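Side-chain contacts in hypothetical protein PSPTO5229 (Pseudomonas syringae pv. tomato str. DC3000, PDB 2EVE), which is of unknown function but carries an EVE domain, related to the PUA and ASCH domains, and so may bind a nucleic acid or a similar ligand: residues A[36-41]-A[67-72]; A[118-123]-A[142-147]; A[74-79]-A[85-90]; A[4-9]-A[95-100]. One frame throughout, in Å; residues are numbered along the deposited sequence.

Interaction 1 of 4, residues A[36-41]-A[67-72]; sequences NFLRTM and KTAYPD
The flat groups where L38, R39 and M41 face T68 and A69 are peptide units; no ring takes part. The carbonyl groups of L38 and M41 both turn to one ordered water, and the peptide N-H of A69 meets that water from the strand. The water donates to L38 O and M41 O and accepts from A69 N, at 3.0 Å from water to A69 N, so it bridges the chain at the C-terminal part of helix 32-40, from L38 to M41, and strand 58-71 of the PUA-related EVE domain. With both protons and an acceptor site used, it is gripped three ways and carries the polar link between the two segments.

Beside the water the packing is apolar. A69 points its methyl group at the helix, and CB lies 3.8 Å from CD2 of L38. The same CB rests over the helix backbone, 3.9 Å from CA of R39. L38 brings that branch within range because its CG is anti to the backbone N (chi1 -177°), while the leucine also packs on L97. The R39 chain runs on extended past A69, with CG 4.1 Å from A69 CB, and its NE hydrogen-bonds S95 OG, so the methylene part packs here and the charged end belongs to strand 95-110. Selenomethionine M41 sends its side chain off to W4, M6 and L97; it is the backbone that touches the strand, with O lying 3.7 Å from CG2 of T68. T40 OG1 donates to F37 O at 2.8 Å, tilted 16° from the carbonyl plane.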
# COMPACT_ATOMS: atom_id res chain seq x y z
N ASN A 36 -7.41 -1.98 -9.43
CA ASN A 36 -7.98 -3.30 -9.62
C ASN A 36 -7.47 -4.28 -8.57
O ASN A 36 -8.25 -5.10 -8.06
CB ASN A 36 -7.72 -3.79 -11.04
CG ASN A 36 -8.56 -3.04 -12.07
OD1 ASN A 36 -9.57 -2.42 -11.72
ND2 ASN A 36 -8.15 -3.09 -13.33
N PHE A 37 -6.19 -4.22 -8.23
CA PHE A 37 -5.66 -5.10 -7.20
C PHE A 37 -6.33 -4.74 -5.87
O PHE A 37 -6.77 -5.62 -5.12
CB PHE A 37 -4.14 -4.95 -7.05
CG PHE A 37 -3.36 -5.78 -8.03
CD1 PHE A 37 -3.59 -7.15 -8.15
CD2 PHE A 37 -2.37 -5.20 -8.82
CE1 PHE A 37 -2.86 -7.93 -9.04
CE2 PHE A 37 -1.63 -5.98 -9.72
CZ PHE A 37 -1.87 -7.34 -9.82
N LEU A 38 -6.41 -3.45 -5.58
CA LEU A 38 -7.02 -2.99 -4.33
C LEU A 38 -8.44 -3.53 -4.18
O LEU A 38 -8.84 -3.94 -3.09
CB LEU A 38 -7.02 -1.45 -4.29
CG LEU A 38 -7.56 -0.76 -3.03
CD1 LEU A 38 -6.81 0.55 -2.82
CD2 LEU A 38 -9.05 -0.52 -3.16
N ARG A 39 -9.19 -3.55 -5.28
CA ARG A 39 -10.56 -4.05 -5.25
C ARG A 39 -10.67 -5.55 -4.95
O ARG A 39 -11.72 -6.02 -4.54
CB ARG A 39 -11.26 -3.73 -6.57
CG ARG A 39 -11.61 -2.26 -6.74
CD ARG A 39 -12.20 -2.00 -8.12
NE ARG A 39 -12.80 -0.68 -8.20
CZ ARG A 39 -13.42 -0.22 -9.28
NH1 ARG A 39 -13.52 -0.97 -10.38
NH2 ARG A 39 -13.97 0.99 -9.27
N THR A 40 -9.59 -6.30 -5.17
CA THR A 40 -9.63 -7.73 -4.90
C THR A 40 -9.16 -8.09 -3.49
O THR A 40 -9.21 -9.26 -3.09
CB THR A 40 -8.82 -8.56 -5.93
OG1 THR A 40 -7.42 -8.24 -5.85
CG2 THR A 40 -9.32 -8.28 -7.34
N MSE A 41 -8.70 -7.09 -2.74
CA MSE A 41 -8.26 -7.33 -1.37
C MSE A 41 -9.47 -7.71 -0.53
O MSE A 41 -10.57 -7.20 -0.74
CB MSE A 41 -7.58 -6.08 -0.80
CG MSE A 41 -6.29 -5.73 -1.51
SE MSE A 41 -5.52 -4.09 -0.88
CE MSE A 41 -4.20 -4.80 0.33
N LYS A 67 -11.89 -3.17 5.97
CA LYS A 67 -13.11 -2.97 5.18
C LYS A 67 -12.73 -2.98 3.70
O LYS A 67 -11.83 -2.26 3.29
CB LYS A 67 -13.76 -1.64 5.55
CG LYS A 67 -15.10 -1.40 4.88
CD LYS A 67 -15.72 -0.13 5.43
CE LYS A 67 -17.07 0.15 4.82
NZ LYS A 67 -17.68 1.35 5.45
N THR A 68 -13.41 -3.81 2.92
CA THR A 68 -13.11 -3.92 1.50
C THR A 68 -13.46 -2.65 0.72
O THR A 68 -14.15 -1.75 1.22
CB THR A 68 -13.81 -5.14 0.85
OG1 THR A 68 -15.23 -5.02 0.98
CG2 THR A 68 -13.35 -6.44 1.51
N ALA A 69 -12.98 -2.60 -0.52
CA ALA A 69 -13.15 -1.46 -1.41
C ALA A 69 -14.52 -0.81 -1.54
O ALA A 69 -15.54 -1.48 -1.67
CB ALA A 69 -12.63 -1.83 -2.78
N TYR A 70 -14.51 0.51 -1.54
CA TYR A 70 -15.72 1.30 -1.71
C TYR A 70 -15.33 2.56 -2.47
O TYR A 70 -14.16 2.92 -2.53
CB TYR A 70 -16.34 1.62 -0.34
CG TYR A 70 -15.43 2.32 0.64
CD1 TYR A 70 -15.33 3.71 0.64
CD2 TYR A 70 -14.71 1.61 1.59
CE1 TYR A 70 -14.54 4.37 1.57
CE2 TYR A 70 -13.91 2.26 2.54
CZ TYR A 70 -13.84 3.64 2.52
OH TYR A 70 -13.09 4.31 3.46
N PRO A 71 -16.31 3.25 -3.08
CA PRO A 71 -16.00 4.47 -3.83
C PRO A 71 -15.17 5.45 -3.02
O PRO A 71 -15.53 5.81 -1.90
CB PRO A 71 -17.39 5.01 -4.19
CG PRO A 71 -18.19 3.74 -4.35
CD PRO A 71 -17.75 2.94 -3.15
N ASP A 72 -14.05 5.88 -3.60
CA ASP A 72 -13.11 6.80 -2.95
C ASP A 72 -13.68 8.20 -2.82
O ASP A 72 -13.80 8.93 -3.81
CB ASP A 72 -11.80 6.83 -3.75
CG ASP A 72 -10.70 7.59 -3.04
OD1 ASP A 72 -9.55 7.54 -3.52
OD2 ASP A 72 -10.99 8.22 -2.00
O HOH W 1 -11.15 -4.64 -1.65

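Interaction 2 of 4, residues A[118-123]-A[142-147]; sequences SQLEQL and WAAILA
Two similar first torsions bring L120 and I145 together: in each, the first side-chain carbon of the main branch stands anti to the carbonyl carbon and beside the backbone N (chi1 -56° for CG of L120, -69° for CG1 of I145). Both chains then run on extended, and they meet at about a right angle. The fork of L120 lies across the I145 chain, with both methyl groups in touch: CD1 is 3.8 Å from CG1 of I145, and CD2 is 4.0 Å from CD1 of I145.

One residue earlier on each side, the contact becomes mixed. A144 points its methyl group toward the loop, where the amide of Q119 comes alongside it, OE1 lying 3.7 Å from A144 CB and CD 4.0 Å from the same methyl. This is plain van der Waals contact with an amide that sits at the surface. CD2 of L120 reaches A144 CB more loosely, at 4.4 Å, so that Q119 and L120 both rest on the small residue of the helix.

The loop contains a type I beta turn from L120 to L123, closed by the bond from L123 N to L120 O, after the short 3-10 turn at 118-119. The L123 side chain packs on M135 and V137 of strand 134-137. From helix 139-149, I145 carries the contact on to the sheet, packing also on I59 of strand 58-71 and F48 of strand 46-51, while W142 stacks with Y3 and F48.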
# COMPACT_ATOMS: atom_id res chain seq x y z
N SER A 118 17.04 -12.63 -4.23
CA SER A 118 16.64 -13.41 -5.40
C SER A 118 15.19 -13.88 -5.31
O SER A 118 14.50 -13.98 -6.32
CB SER A 118 17.57 -14.61 -5.58
OG SER A 118 17.51 -15.49 -4.47
N GLN A 119 14.73 -14.16 -4.10
CA GLN A 119 13.36 -14.62 -3.90
C GLN A 119 12.31 -13.56 -4.20
O GLN A 119 11.12 -13.87 -4.30
CB GLN A 119 13.16 -15.11 -2.46
CG GLN A 119 13.65 -16.52 -2.21
CD GLN A 119 13.42 -16.96 -0.78
OE1 GLN A 119 14.08 -16.50 0.14
NE2 GLN A 119 12.46 -17.86 -0.59
N LEU A 120 12.74 -12.31 -4.36
CA LEU A 120 11.81 -11.23 -4.65
C LEU A 120 11.95 -10.70 -6.07
O LEU A 120 11.39 -9.66 -6.41
CB LEU A 120 12.02 -10.08 -3.66
CG LEU A 120 11.92 -10.39 -2.17
CD1 LEU A 120 12.17 -9.12 -1.36
CD2 LEU A 120 10.54 -10.96 -1.85
N GLU A 121 12.68 -11.42 -6.92
CA GLU A 121 12.87 -10.97 -8.30
C GLU A 121 11.58 -10.78 -9.08
O GLU A 121 11.53 -9.99 -10.02
CB GLU A 121 13.79 -11.94 -9.04
CG GLU A 121 15.21 -11.97 -8.51
CD GLU A 121 16.11 -12.88 -9.32
OE1 GLU A 121 15.79 -14.08 -9.44
OE2 GLU A 121 17.14 -12.40 -9.84
N GLN A 122 10.53 -11.51 -8.70
CA GLN A 122 9.24 -11.42 -9.38
C GLN A 122 8.30 -10.39 -8.76
O GLN A 122 7.16 -10.24 -9.20
CB GLN A 122 8.56 -12.79 -9.40
CG GLN A 122 9.28 -13.82 -10.25
CD GLN A 122 9.37 -13.41 -11.71
OE1 GLN A 122 8.35 -13.21 -12.37
NE2 GLN A 122 10.59 -13.30 -12.22
N LEU A 123 8.77 -9.70 -7.73
CA LEU A 123 7.95 -8.69 -7.07
C LEU A 123 8.01 -7.41 -7.91
O LEU A 123 9.09 -6.90 -8.19
CB LEU A 123 8.49 -8.42 -5.67
CG LEU A 123 7.67 -7.50 -4.77
CD1 LEU A 123 6.32 -8.14 -4.46
CD2 LEU A 123 8.44 -7.23 -3.49
N TRP A 142 6.34 -13.11 0.92
CA TRP A 142 5.98 -12.60 2.24
C TRP A 142 6.88 -13.21 3.31
O TRP A 142 7.44 -12.50 4.14
CB TRP A 142 4.51 -12.92 2.53
CG TRP A 142 4.00 -12.31 3.81
CD1 TRP A 142 4.04 -12.87 5.06
CD2 TRP A 142 3.39 -11.02 3.97
NE1 TRP A 142 3.51 -12.00 5.99
CE2 TRP A 142 3.10 -10.86 5.34
CE3 TRP A 142 3.07 -9.98 3.08
CZ2 TRP A 142 2.50 -9.70 5.85
CZ3 TRP A 142 2.48 -8.83 3.59
CH2 TRP A 142 2.20 -8.70 4.96
N ALA A 143 7.03 -14.53 3.28
CA ALA A 143 7.87 -15.22 4.25
C ALA A 143 9.32 -14.76 4.13
O ALA A 143 10.02 -14.61 5.13
CB ALA A 143 7.78 -16.73 4.04
N ALA A 144 9.78 -14.54 2.90
CA ALA A 144 11.15 -14.10 2.67
C ALA A 144 11.40 -12.73 3.29
O ALA A 144 12.45 -12.49 3.88
CB ALA A 144 11.44 -14.06 1.18
N ILE A 145 10.44 -11.83 3.14
CA ILE A 145 10.59 -10.50 3.70
C ILE A 145 10.53 -10.53 5.22
O ILE A 145 11.30 -9.83 5.89
CB ILE A 145 9.51 -9.54 3.12
CG1 ILE A 145 9.80 -9.31 1.64
CG2 ILE A 145 9.52 -8.22 3.88
CD1 ILE A 145 8.71 -8.60 0.88
N LEU A 146 9.65 -11.35 5.79
CA LEU A 146 9.57 -11.44 7.24
C LEU A 146 10.90 -11.95 7.79
O LEU A 146 11.36 -11.49 8.84
CB LEU A 146 8.44 -12.38 7.67
CG LEU A 146 7.00 -11.93 7.45
CD1 LEU A 146 6.05 -12.96 8.05
CD2 LEU A 146 6.76 -10.57 8.10
N ALA A 147 11.52 -12.90 7.09
CA ALA A 147 12.79 -13.45 7.52
C ALA A 147 13.89 -12.39 7.48
O ALA A 147 14.84 -12.44 8.27
CB ALA A 147 13.18 -14.64 6.64

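Interaction 3 of 4, residues A[74-79]-A[85-90]; sequences TALDPD and AKATTE
L76 meets T89 at about a right angle, and the two branches of the leucine divide the work between them. CD1 approaches T89, 3.7 Å from its CG2 and 3.8 Å from its CA. CD2 of L76 lies instead against the backbone before that residue, 3.6 Å from T88 C and 3.7 Å from A87 O. The L76 side chain reaches this segment with CG anti to the carbonyl carbon (chi1 -52°), beside the backbone N. T89 answers with its methyl group: with chi1 60° its OG1 stands between the backbone N and the carbonyl carbon, leaving CG2 anti to the carbonyl carbon and against the leucine, while T88 directs its own side chain away and contributes backbone.

A87 sets its methyl group toward the other segment, where it is shared by two partners: its CB is 3.9 Å from L76 CD2 and 4.1 Å from A75 CB. The leucine therefore spans three successive residues, from A87 to T89, with the two alanines meeting methyl to methyl beside it.

Both segments belong to the long irregular connection between strands 58-71 and 95-110. The first is shaped by local bonds: D77 N binds T74 O, and D79 N reaches D77 OD1 from well above the carboxylate plane, making an Asx turn. A75 also has a backbone bond with D84, and its side chain touches N92 farther along the same connection and R30 outside it.

The side-chain contacts are apolar, methyl against methyl and against backbone atoms that include the A87 carbonyl oxygen, so this surface contact rests on van der Waals packing rather than on directional bonds.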
# COMPACT_ATOMS: atom_id res chain seq x y z
N THR A 74 -12.36 10.89 -1.78
CA THR A 74 -11.44 11.96 -2.14
C THR A 74 -11.56 12.38 -3.61
O THR A 74 -11.25 13.52 -3.95
CB THR A 74 -9.96 11.59 -1.85
OG1 THR A 74 -9.57 10.45 -2.63
CG2 THR A 74 -9.78 11.28 -0.37
N ALA A 75 -12.01 11.47 -4.46
CA ALA A 75 -12.15 11.79 -5.88
C ALA A 75 -13.18 12.89 -6.10
O ALA A 75 -13.09 13.66 -7.05
CB ALA A 75 -12.55 10.54 -6.66
N LEU A 76 -14.17 12.96 -5.21
CA LEU A 76 -15.23 13.95 -5.32
C LEU A 76 -14.97 15.22 -4.51
O LEU A 76 -15.80 16.12 -4.48
CB LEU A 76 -16.56 13.35 -4.87
CG LEU A 76 -16.96 12.02 -5.52
CD1 LEU A 76 -18.28 11.55 -4.92
CD2 LEU A 76 -17.08 12.20 -7.02
N ASP A 77 -13.81 15.28 -3.86
CA ASP A 77 -13.46 16.43 -3.03
C ASP A 77 -12.50 17.38 -3.74
O ASP A 77 -11.31 17.10 -3.85
CB ASP A 77 -12.85 15.93 -1.72
CG ASP A 77 -12.54 17.06 -0.76
OD1 ASP A 77 -12.86 18.22 -1.08
OD2 ASP A 77 -11.98 16.77 0.32
N PRO A 78 -13.01 18.53 -4.21
CA PRO A 78 -12.18 19.53 -4.90
C PRO A 78 -10.97 19.99 -4.09
O PRO A 78 -9.97 20.43 -4.66
CB PRO A 78 -13.17 20.66 -5.17
CG PRO A 78 -14.47 19.93 -5.34
CD PRO A 78 -14.42 18.95 -4.19
N ASP A 79 -11.07 19.88 -2.77
CA ASP A 79 -9.99 20.30 -1.88
C ASP A 79 -8.94 19.22 -1.66
O ASP A 79 -7.89 19.48 -1.06
CB ASP A 79 -10.57 20.74 -0.54
CG ASP A 79 -11.29 22.07 -0.63
OD1 ASP A 79 -10.62 23.07 -0.97
OD2 ASP A 79 -12.51 22.11 -0.37
N ALA A 85 -11.94 15.59 -11.25
CA ALA A 85 -13.09 16.31 -11.76
C ALA A 85 -13.99 15.48 -12.67
O ALA A 85 -15.17 15.81 -12.85
CB ALA A 85 -12.64 17.57 -12.50
N LYS A 86 -13.45 14.42 -13.24
CA LYS A 86 -14.22 13.55 -14.12
C LYS A 86 -15.11 12.58 -13.35
O LYS A 86 -16.00 11.96 -13.92
CB LYS A 86 -13.29 12.77 -15.05
CG LYS A 86 -12.58 13.62 -16.10
CD LYS A 86 -11.75 12.76 -17.03
CE LYS A 86 -11.08 13.59 -18.12
NZ LYS A 86 -12.07 14.30 -18.97
N ALA A 87 -14.87 12.46 -12.05
CA ALA A 87 -15.66 11.55 -11.22
C ALA A 87 -16.94 12.20 -10.71
O ALA A 87 -16.98 13.41 -10.47
CB ALA A 87 -14.82 11.06 -10.04
N THR A 88 -17.98 11.39 -10.55
CA THR A 88 -19.26 11.86 -10.04
C THR A 88 -19.73 10.88 -8.98
O THR A 88 -19.22 9.76 -8.89
CB THR A 88 -20.33 11.95 -11.15
OG1 THR A 88 -20.67 10.63 -11.60
CG2 THR A 88 -19.82 12.76 -12.33
N THR A 89 -20.70 11.30 -8.17
CA THR A 89 -21.23 10.44 -7.12
C THR A 89 -21.79 9.14 -7.68
O THR A 89 -21.70 8.09 -7.05
CB THR A 89 -22.34 11.17 -6.33
OG1 THR A 89 -23.41 11.51 -7.22
CG2 THR A 89 -21.80 12.43 -5.68
N GLU A 90 -22.38 9.22 -8.87
CA GLU A 90 -22.96 8.06 -9.53
C GLU A 90 -21.95 7.32 -10.40
O GLU A 90 -22.18 6.18 -10.79
CB GLU A 90 -24.17 8.48 -10.38
CG GLU A 90 -25.31 9.09 -9.58
CD GLU A 90 -26.46 9.56 -10.46
OE1 GLU A 90 -27.01 8.74 -11.22
OE2 GLU A 90 -26.81 10.76 -10.39

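Interaction 4 of 4, residues A[4-9]-A[95-100]; sequences WLMKSE and SALDIG. With 144 (tris-hydroxymethyl-methyl-ammonium), chain D.
M6 faces L97 and I99 across the interior of a curved mixed sheet, in which strands 3-8 and 95-110 are kept apart by strands 46-51 and 58-71; the arrangement is consistent with the PUA-like pseudo-barrel expected of an EVE domain. The nearest CA atoms, those of M6 and I99, are 11.0 Å apart, so side chains alone bridge the gap.

The apolar contacts are made by one atom of selenomethionine M6. A bend about the CG–SE bond (chi3 -74°) brings CE to the isoleucine, and the two side chains pass each other in opposite directions. CE lies 4.0 Å from CG2 of I99 and, more loosely, 4.4 Å from CD1 of L97. All three residues are buried, and W26 of strand 23-26 packs on each of them.

Polar links lie to the flanks and bind each strand to other parts of the fold. W4 NE1 is hydrogen-bonded to D45 OD2, D98 OD1 to Y70 OH, and S8 OG to F13 O.

The ligand contacts come from the next residue along strand 3-8. K7 points to the other face from M6 and runs extended along the bound tris-hydroxymethyl-methyl-ammonium, in a pocket that Y50, S52, S53 and L111 complete. Y50 OH hydrogen-bonds the ligand, whereas K7 NZ makes a weak hydrogen bond with L132 O. K7 CD lies 3.4 Å from the ligand atom O4, and NZ is 3.4 Å from C4.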
# COMPACT_ATOMS: atom_id res chain seq x y z
N TRP A 4 -0.25 -8.50 0.30
CA TRP A 4 -0.07 -7.40 -0.64
C TRP A 4 0.98 -6.42 -0.15
O TRP A 4 1.59 -6.61 0.91
CB TRP A 4 -1.38 -6.63 -0.82
CG TRP A 4 -2.59 -7.48 -1.00
CD1 TRP A 4 -3.33 -8.10 -0.02
CD2 TRP A 4 -3.19 -7.85 -2.24
NE1 TRP A 4 -4.35 -8.82 -0.58
CE2 TRP A 4 -4.28 -8.70 -1.95
CE3 TRP A 4 -2.91 -7.55 -3.58
CZ2 TRP A 4 -5.10 -9.25 -2.94
CZ3 TRP A 4 -3.71 -8.10 -4.57
CH2 TRP A 4 -4.79 -8.94 -4.24
N LEU A 5 1.18 -5.37 -0.93
CA LEU A 5 2.09 -4.29 -0.58
C LEU A 5 1.48 -3.02 -1.16
O LEU A 5 1.00 -3.00 -2.29
CB LEU A 5 3.50 -4.53 -1.17
CG LEU A 5 4.54 -3.44 -0.85
CD1 LEU A 5 5.93 -4.05 -0.72
CD2 LEU A 5 4.51 -2.38 -1.93
N MSE A 6 1.46 -1.96 -0.35
CA MSE A 6 0.92 -0.68 -0.79
C MSE A 6 1.88 0.45 -0.40
O MSE A 6 2.47 0.42 0.68
CB MSE A 6 -0.46 -0.44 -0.18
CG MSE A 6 -1.48 -1.51 -0.56
SE MSE A 6 -3.31 -0.91 -0.34
CE MSE A 6 -3.33 -0.97 1.57
N LYS A 7 2.00 1.44 -1.28
CA LYS A 7 2.91 2.57 -1.08
C LYS A 7 2.28 3.84 -0.51
O LYS A 7 1.13 4.16 -0.81
CB LYS A 7 3.58 2.93 -2.41
CG LYS A 7 4.35 1.80 -3.06
CD LYS A 7 5.01 2.28 -4.34
CE LYS A 7 5.76 1.15 -5.03
NZ LYS A 7 6.41 1.59 -6.29
N SER A 8 3.06 4.56 0.29
CA SER A 8 2.63 5.81 0.88
C SER A 8 3.82 6.67 1.29
O SER A 8 4.79 6.17 1.85
CB SER A 8 1.76 5.55 2.12
OG SER A 8 1.28 6.78 2.67
N GLU A 9 3.74 7.97 1.01
CA GLU A 9 4.80 8.89 1.40
C GLU A 9 4.60 9.11 2.89
O GLU A 9 3.53 9.54 3.33
CB GLU A 9 4.66 10.22 0.66
CG GLU A 9 4.86 10.12 -0.84
CD GLU A 9 4.82 11.48 -1.52
OE1 GLU A 9 4.95 11.52 -2.76
OE2 GLU A 9 4.66 12.50 -0.81
N SER A 95 -11.48 3.61 -6.02
CA SER A 95 -11.86 2.91 -4.80
C SER A 95 -10.86 3.09 -3.67
O SER A 95 -9.65 3.13 -3.89
CB SER A 95 -12.01 1.41 -5.08
OG SER A 95 -12.98 1.17 -6.09
N ALA A 96 -11.38 3.18 -2.46
CA ALA A 96 -10.56 3.30 -1.26
C ALA A 96 -10.97 2.13 -0.39
O ALA A 96 -11.87 1.37 -0.74
CB ALA A 96 -10.86 4.61 -0.54
N LEU A 97 -10.29 1.96 0.73
CA LEU A 97 -10.65 0.89 1.65
C LEU A 97 -10.10 1.24 3.02
O LEU A 97 -9.30 2.16 3.15
CB LEU A 97 -10.12 -0.46 1.15
CG LEU A 97 -8.67 -0.64 0.71
CD1 LEU A 97 -7.73 -0.49 1.90
CD2 LEU A 97 -8.53 -2.02 0.09
N ASP A 98 -10.56 0.54 4.04
CA ASP A 98 -10.08 0.82 5.38
C ASP A 98 -9.05 -0.22 5.79
O ASP A 98 -9.22 -1.41 5.53
CB ASP A 98 -11.23 0.82 6.39
CG ASP A 98 -12.28 1.87 6.09
OD1 ASP A 98 -11.93 2.94 5.54
OD2 ASP A 98 -13.46 1.63 6.43
N ILE A 99 -7.99 0.25 6.43
CA ILE A 99 -6.91 -0.62 6.89
C ILE A 99 -6.69 -0.49 8.39
O ILE A 99 -7.11 0.48 9.01
CB ILE A 99 -5.59 -0.30 6.18
CG1 ILE A 99 -5.15 1.13 6.53
CG2 ILE A 99 -5.74 -0.46 4.67
CD1 ILE A 99 -3.66 1.35 6.41
N GLY A 100 -6.01 -1.48 8.95
CA GLY A 100 -5.71 -1.47 10.37
C GLY A 100 -4.25 -1.76 10.65
O GLY A 100 -3.56 -2.36 9.83
C1 144 D . 9.20 6.16 -4.53
N 144 D . 8.92 5.08 -5.47
C2 144 D . 9.92 3.99 -5.25
O2 144 D . 10.80 3.63 -4.16
C3 144 D . 8.94 5.72 -6.85
O3 144 D . 8.65 4.82 -7.93
C4 144 D . 7.59 4.57 -5.07
O4 144 D . 6.19 5.33 -5.11

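Overall arrangement
Interaction 1 uses strand 58-71 and interaction 4 its sheet neighbour 95-110; interaction 3 lies in the loop joining them. Interaction 4 lies near the centre of the chain and joins its first strand to 95-100, enclosing interactions 1 and 3 in sequence. Interaction 1 is close by, centres about 9 Å apart, and touches it through Y70 with D98 and T40 with W4. Interaction 3 follows interaction 1 directly in the chain, centres about 17 Å apart. Interaction 2 comes last, on the far side of the chain's centre from interaction 3, and meets interaction 4 where W142 packs on W4. The contacts thus run from the core between strands, through helix packing at the sheet, to an outlying surface loop.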